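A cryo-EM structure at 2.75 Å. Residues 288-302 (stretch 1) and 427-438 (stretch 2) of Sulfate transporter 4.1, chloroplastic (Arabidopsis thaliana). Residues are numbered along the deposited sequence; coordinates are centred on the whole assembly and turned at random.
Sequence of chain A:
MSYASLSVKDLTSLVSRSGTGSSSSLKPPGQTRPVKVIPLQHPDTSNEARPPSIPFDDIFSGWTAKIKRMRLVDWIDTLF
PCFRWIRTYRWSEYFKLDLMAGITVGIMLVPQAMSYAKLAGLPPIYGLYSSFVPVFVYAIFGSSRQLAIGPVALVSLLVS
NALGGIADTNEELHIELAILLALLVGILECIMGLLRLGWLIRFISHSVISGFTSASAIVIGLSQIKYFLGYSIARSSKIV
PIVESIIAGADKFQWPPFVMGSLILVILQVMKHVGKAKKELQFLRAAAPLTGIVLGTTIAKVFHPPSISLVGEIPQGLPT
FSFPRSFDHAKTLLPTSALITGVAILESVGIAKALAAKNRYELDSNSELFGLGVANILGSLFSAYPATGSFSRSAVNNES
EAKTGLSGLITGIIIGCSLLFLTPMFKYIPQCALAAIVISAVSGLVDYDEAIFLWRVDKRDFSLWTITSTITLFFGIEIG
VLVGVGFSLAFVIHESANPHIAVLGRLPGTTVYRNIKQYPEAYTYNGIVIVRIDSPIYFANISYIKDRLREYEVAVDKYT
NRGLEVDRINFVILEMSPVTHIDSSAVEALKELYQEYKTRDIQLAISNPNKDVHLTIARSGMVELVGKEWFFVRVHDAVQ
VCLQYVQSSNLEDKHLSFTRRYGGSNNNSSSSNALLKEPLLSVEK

Stretch 1 (288-302) APLTGIVLGTTIAKV
Stretch 2, residues 427-438: KYIPQCALAAIV

The contact ends in a cation-pi pair: the ammonium of K301 sits almost exactly over one face of the Y428 ring, with NZ 3.4 Å from the ring centroid and only 3° off the ring normal. K301 reaches this position from just beyond its helix (phi/psi -108/8), through chi angles of -64° (m), -162° (t), 85° (p) and 67° (p). The two p torsions fold the aliphatic chain so that its charge meets the pi cloud; K301 NZ lies 3.6 Å from Y428 CD1. Y428 (-93/3) holds its ring with chi1 -51° (m) and chi2 -58°.

Behind this pair, two helices run nearly antiparallel. Helix 288-300, which begins earlier in the chain and is kinked around P289 and L290, meets helix 431-438, which continues onward, at 157° between N-to-C directions, with a closest axial approach of 9.6 Å. The register pairs P289 with I437, I293 with A433 and T297 with I429, at CA-CA distances of 5.9, 6.0 and 5.4 Å. Steps of four residues in opposite senses carry the register from P289-I437 through I293-A433 to T297-I429, the last partner lying in the loop just before the second helix. Before the second helix, I429 (-77/123) and P430 (-67/150) are extended, and P430 occupies the N-cap position.

No hydrogen bond crosses between the stretches, so the rest of the contact relies largely on apolar packing. I293 points toward the partner and has the largest covered area. In its m, t rotamer (-65°, 171°), its CG2 lies 3.6 Å from I429 CG1, while its CD1 lies 3.7 Å from I437 CD1 and 4.1 Å from L434 CD2. I429 (-65°, 176°) and I437 (-72°, 170°) are likewise m, t; L434 is also m, t (-56°, -174°). I437 CD1 additionally approaches the backbone at P289 O, 3.3 Å away, and I437 CG2 packs 4.2 Å from P289 CB.

Small residues also line the interface. G296 has no side chain where a CB would point toward stretch 2, and P430 CG comes within 4.2 Å of G296 C. The methyl CB of A300 is also 4.2 Å from P430 CG. A433 presents its CB to I293 CG1 at 4.4 Å.

T297, chi1 -60° (m), turns its hydroxyl back to its own helix: OG1 donates a weak hydrogen bond to I293 O at 3.2 Å. The same OG1 lies 3.5 Å from Y428 O without bonding to it, and T297 CG2 packs 3.8 Å from Y428 CB. Thus T297 links the isoleucine-rich packing to the terminal lysine-tyrosine pair.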

# COMPACT_ATOMS: atom_id res chain seq x y z
N ALA A 288 -32.17 17.48 23.14
CA ALA A 288 -32.99 16.37 22.63
C ALA A 288 -32.71 15.05 23.34
O ALA A 288 -33.68 14.41 23.79
CB ALA A 288 -32.80 16.25 21.12
N PRO A 289 -31.46 14.58 23.48
CA PRO A 289 -31.27 13.29 24.16
C PRO A 289 -31.74 13.28 25.60
O PRO A 289 -32.28 12.26 26.06
CB PRO A 289 -29.75 13.06 24.05
CG PRO A 289 -29.18 14.40 23.86
CD PRO A 289 -30.18 15.14 23.03
N LEU A 290 -31.57 14.38 26.33
CA LEU A 290 -32.03 14.42 27.71
C LEU A 290 -33.55 14.44 27.79
O LEU A 290 -34.15 13.64 28.52
CB LEU A 290 -31.45 15.64 28.43
CG LEU A 290 -32.03 15.92 29.81
CD1 LEU A 290 -31.72 14.77 30.76
CD2 LEU A 290 -31.50 17.23 30.37
N THR A 291 -34.18 15.32 27.01
CA THR A 291 -35.63 15.51 27.11
C THR A 291 -36.37 14.19 26.90
O THR A 291 -37.29 13.86 27.66
CB THR A 291 -36.09 16.54 26.08
OG1 THR A 291 -35.47 17.80 26.37
CG2 THR A 291 -37.60 16.70 26.13
N GLY A 292 -35.94 13.41 25.91
CA GLY A 292 -36.59 12.13 25.67
C GLY A 292 -36.60 11.26 26.92
O GLY A 292 -37.64 10.73 27.30
N ILE A 293 -35.45 11.16 27.59
CA ILE A 293 -35.42 10.42 28.85
C ILE A 293 -36.37 11.05 29.85
O ILE A 293 -37.21 10.36 30.45
CB ILE A 293 -33.99 10.34 29.40
CG1 ILE A 293 -33.09 9.53 28.47
CG2 ILE A 293 -33.99 9.78 30.81
CD1 ILE A 293 -31.65 9.61 28.82
N VAL A 294 -36.29 12.37 30.00
CA VAL A 294 -37.19 13.07 30.91
C VAL A 294 -38.63 12.78 30.52
O VAL A 294 -39.51 12.68 31.38
CB VAL A 294 -36.88 14.58 30.90
CG1 VAL A 294 -38.05 15.38 31.47
CG2 VAL A 294 -35.61 14.85 31.69
N LEU A 295 -38.89 12.59 29.22
CA LEU A 295 -40.21 12.15 28.80
C LEU A 295 -40.44 10.70 29.19
O LEU A 295 -41.37 10.38 29.94
CB LEU A 295 -40.36 12.35 27.29
CG LEU A 295 -41.72 11.94 26.71
CD1 LEU A 295 -42.81 12.87 27.21
CD2 LEU A 295 -41.66 11.95 25.19
N GLY A 296 -39.56 9.80 28.73
CA GLY A 296 -39.85 8.38 28.84
C GLY A 296 -40.03 7.93 30.27
O GLY A 296 -41.02 7.28 30.61
N THR A 297 -39.09 8.31 31.14
CA THR A 297 -39.17 7.95 32.55
C THR A 297 -40.51 8.35 33.14
O THR A 297 -41.09 7.62 33.95
CB THR A 297 -38.03 8.61 33.32
OG1 THR A 297 -36.77 8.17 32.79
CG2 THR A 297 -38.11 8.25 34.79
N THR A 298 -41.03 9.51 32.72
CA THR A 298 -42.31 9.98 33.24
C THR A 298 -43.40 8.94 33.00
O THR A 298 -44.13 8.56 33.93
CB THR A 298 -42.67 11.32 32.59
OG1 THR A 298 -41.67 12.29 32.92
CG2 THR A 298 -44.02 11.80 33.10
N ILE A 299 -43.50 8.44 31.77
CA ILE A 299 -44.49 7.39 31.49
C ILE A 299 -44.14 6.13 32.26
O ILE A 299 -45.04 5.40 32.71
CB ILE A 299 -44.61 7.13 29.97
CG1 ILE A 299 -45.12 8.38 29.24
CG2 ILE A 299 -45.54 5.96 29.70
CD1 ILE A 299 -44.06 9.34 28.78
N ALA A 300 -42.85 5.84 32.43
CA ALA A 300 -42.47 4.69 33.24
C ALA A 300 -42.85 4.86 34.70
O ALA A 300 -42.92 3.87 35.43
CB ALA A 300 -40.96 4.44 33.12
N LYS A 301 -43.11 6.09 35.14
CA LYS A 301 -43.49 6.36 36.52
C LYS A 301 -44.96 6.73 36.67
O LYS A 301 -45.37 7.12 37.77
CB LYS A 301 -42.62 7.48 37.10
CG LYS A 301 -41.15 7.12 37.21
CD LYS A 301 -40.42 8.05 38.17
CE LYS A 301 -40.55 7.58 39.61
NZ LYS A 301 -39.84 6.29 39.85
N VAL A 302 -45.76 6.62 35.61
CA VAL A 302 -47.18 6.95 35.69
C VAL A 302 -48.01 5.73 35.33
O VAL A 302 -48.80 5.24 36.14
CB VAL A 302 -47.52 8.14 34.77
CG1 VAL A 302 -49.03 8.27 34.61
CG2 VAL A 302 -46.93 9.42 35.32
N LYS A 427 -31.75 4.80 37.49
CA LYS A 427 -32.25 3.43 37.40
C LYS A 427 -33.67 3.35 36.84
O LYS A 427 -34.13 2.25 36.53
CB LYS A 427 -32.19 2.76 38.77
CG LYS A 427 -33.11 3.36 39.81
CD LYS A 427 -32.95 2.66 41.15
CE LYS A 427 -33.87 3.25 42.20
NZ LYS A 427 -33.72 2.57 43.52
N TYR A 428 -34.37 4.48 36.72
CA TYR A 428 -35.71 4.49 36.16
C TYR A 428 -35.73 4.76 34.66
O TYR A 428 -36.82 4.87 34.08
CB TYR A 428 -36.57 5.54 36.88
CG TYR A 428 -36.55 5.43 38.38
CD1 TYR A 428 -36.94 4.25 39.01
CD2 TYR A 428 -36.15 6.49 39.17
CE1 TYR A 428 -36.92 4.15 40.39
CE2 TYR A 428 -36.13 6.40 40.55
CZ TYR A 428 -36.52 5.22 41.15
OH TYR A 428 -36.50 5.12 42.52
N ILE A 429 -34.58 4.89 34.02
CA ILE A 429 -34.51 5.18 32.60
C ILE A 429 -34.82 3.91 31.81
O ILE A 429 -34.14 2.89 32.00
CB ILE A 429 -33.13 5.74 32.20
CG1 ILE A 429 -32.90 7.10 32.87
CG2 ILE A 429 -33.02 5.86 30.70
CD1 ILE A 429 -31.53 7.67 32.61
N PRO A 430 -35.83 3.92 30.94
CA PRO A 430 -36.09 2.74 30.12
C PRO A 430 -34.97 2.49 29.12
O PRO A 430 -34.29 3.42 28.67
CB PRO A 430 -37.40 3.10 29.40
CG PRO A 430 -37.99 4.22 30.19
CD PRO A 430 -36.83 4.98 30.74
N GLN A 431 -34.78 1.22 28.78
CA GLN A 431 -33.77 0.86 27.80
C GLN A 431 -34.18 1.29 26.39
O GLN A 431 -33.32 1.61 25.56
CB GLN A 431 -33.49 -0.64 27.84
CG GLN A 431 -32.97 -1.13 29.18
CD GLN A 431 -32.82 -2.63 29.23
OE1 GLN A 431 -32.84 -3.23 30.30
NE2 GLN A 431 -32.66 -3.25 28.06
N CYS A 432 -35.48 1.28 26.10
CA CYS A 432 -35.94 1.73 24.79
C CYS A 432 -35.63 3.20 24.57
O CYS A 432 -35.40 3.61 23.43
CB CYS A 432 -37.43 1.46 24.64
SG CYS A 432 -38.48 2.40 25.76
N ALA A 433 -35.61 4.01 25.63
CA ALA A 433 -35.21 5.40 25.49
C ALA A 433 -33.76 5.53 25.04
O ALA A 433 -33.44 6.32 24.15
CB ALA A 433 -35.43 6.15 26.80
N LEU A 434 -32.86 4.75 25.64
CA LEU A 434 -31.47 4.76 25.23
C LEU A 434 -31.31 4.25 23.80
O LEU A 434 -30.50 4.77 23.03
CB LEU A 434 -30.62 3.94 26.19
CG LEU A 434 -30.69 4.33 27.67
CD1 LEU A 434 -29.70 3.52 28.48
CD2 LEU A 434 -30.44 5.81 27.85
N ALA A 435 -32.08 3.23 23.43
CA ALA A 435 -32.05 2.74 22.06
C ALA A 435 -32.50 3.83 21.09
O ALA A 435 -31.90 4.00 20.01
CB ALA A 435 -32.93 1.51 21.92
N ALA A 436 -33.55 4.57 21.44
CA ALA A 436 -34.01 5.66 20.59
C ALA A 436 -32.96 6.75 20.48
O ALA A 436 -32.78 7.35 19.41
CB ALA A 436 -35.32 6.23 21.13
N ILE A 437 -32.25 7.03 21.57
CA ILE A 437 -31.18 8.03 21.53
C ILE A 437 -30.07 7.59 20.58
O ILE A 437 -29.57 8.39 19.79
CB ILE A 437 -30.65 8.31 22.94
CG1 ILE A 437 -31.67 9.10 23.75
CG2 ILE A 437 -29.34 9.08 22.87
CD1 ILE A 437 -31.33 9.22 25.20
N VAL A 438 -29.68 6.32 20.65
CA VAL A 438 -28.64 5.82 19.74
C VAL A 438 -29.11 5.88 18.29
O VAL A 438 -28.35 6.26 17.39
CB VAL A 438 -28.22 4.39 20.13
CG1 VAL A 438 -27.21 3.85 19.14
CG2 VAL A 438 -27.64 4.37 21.51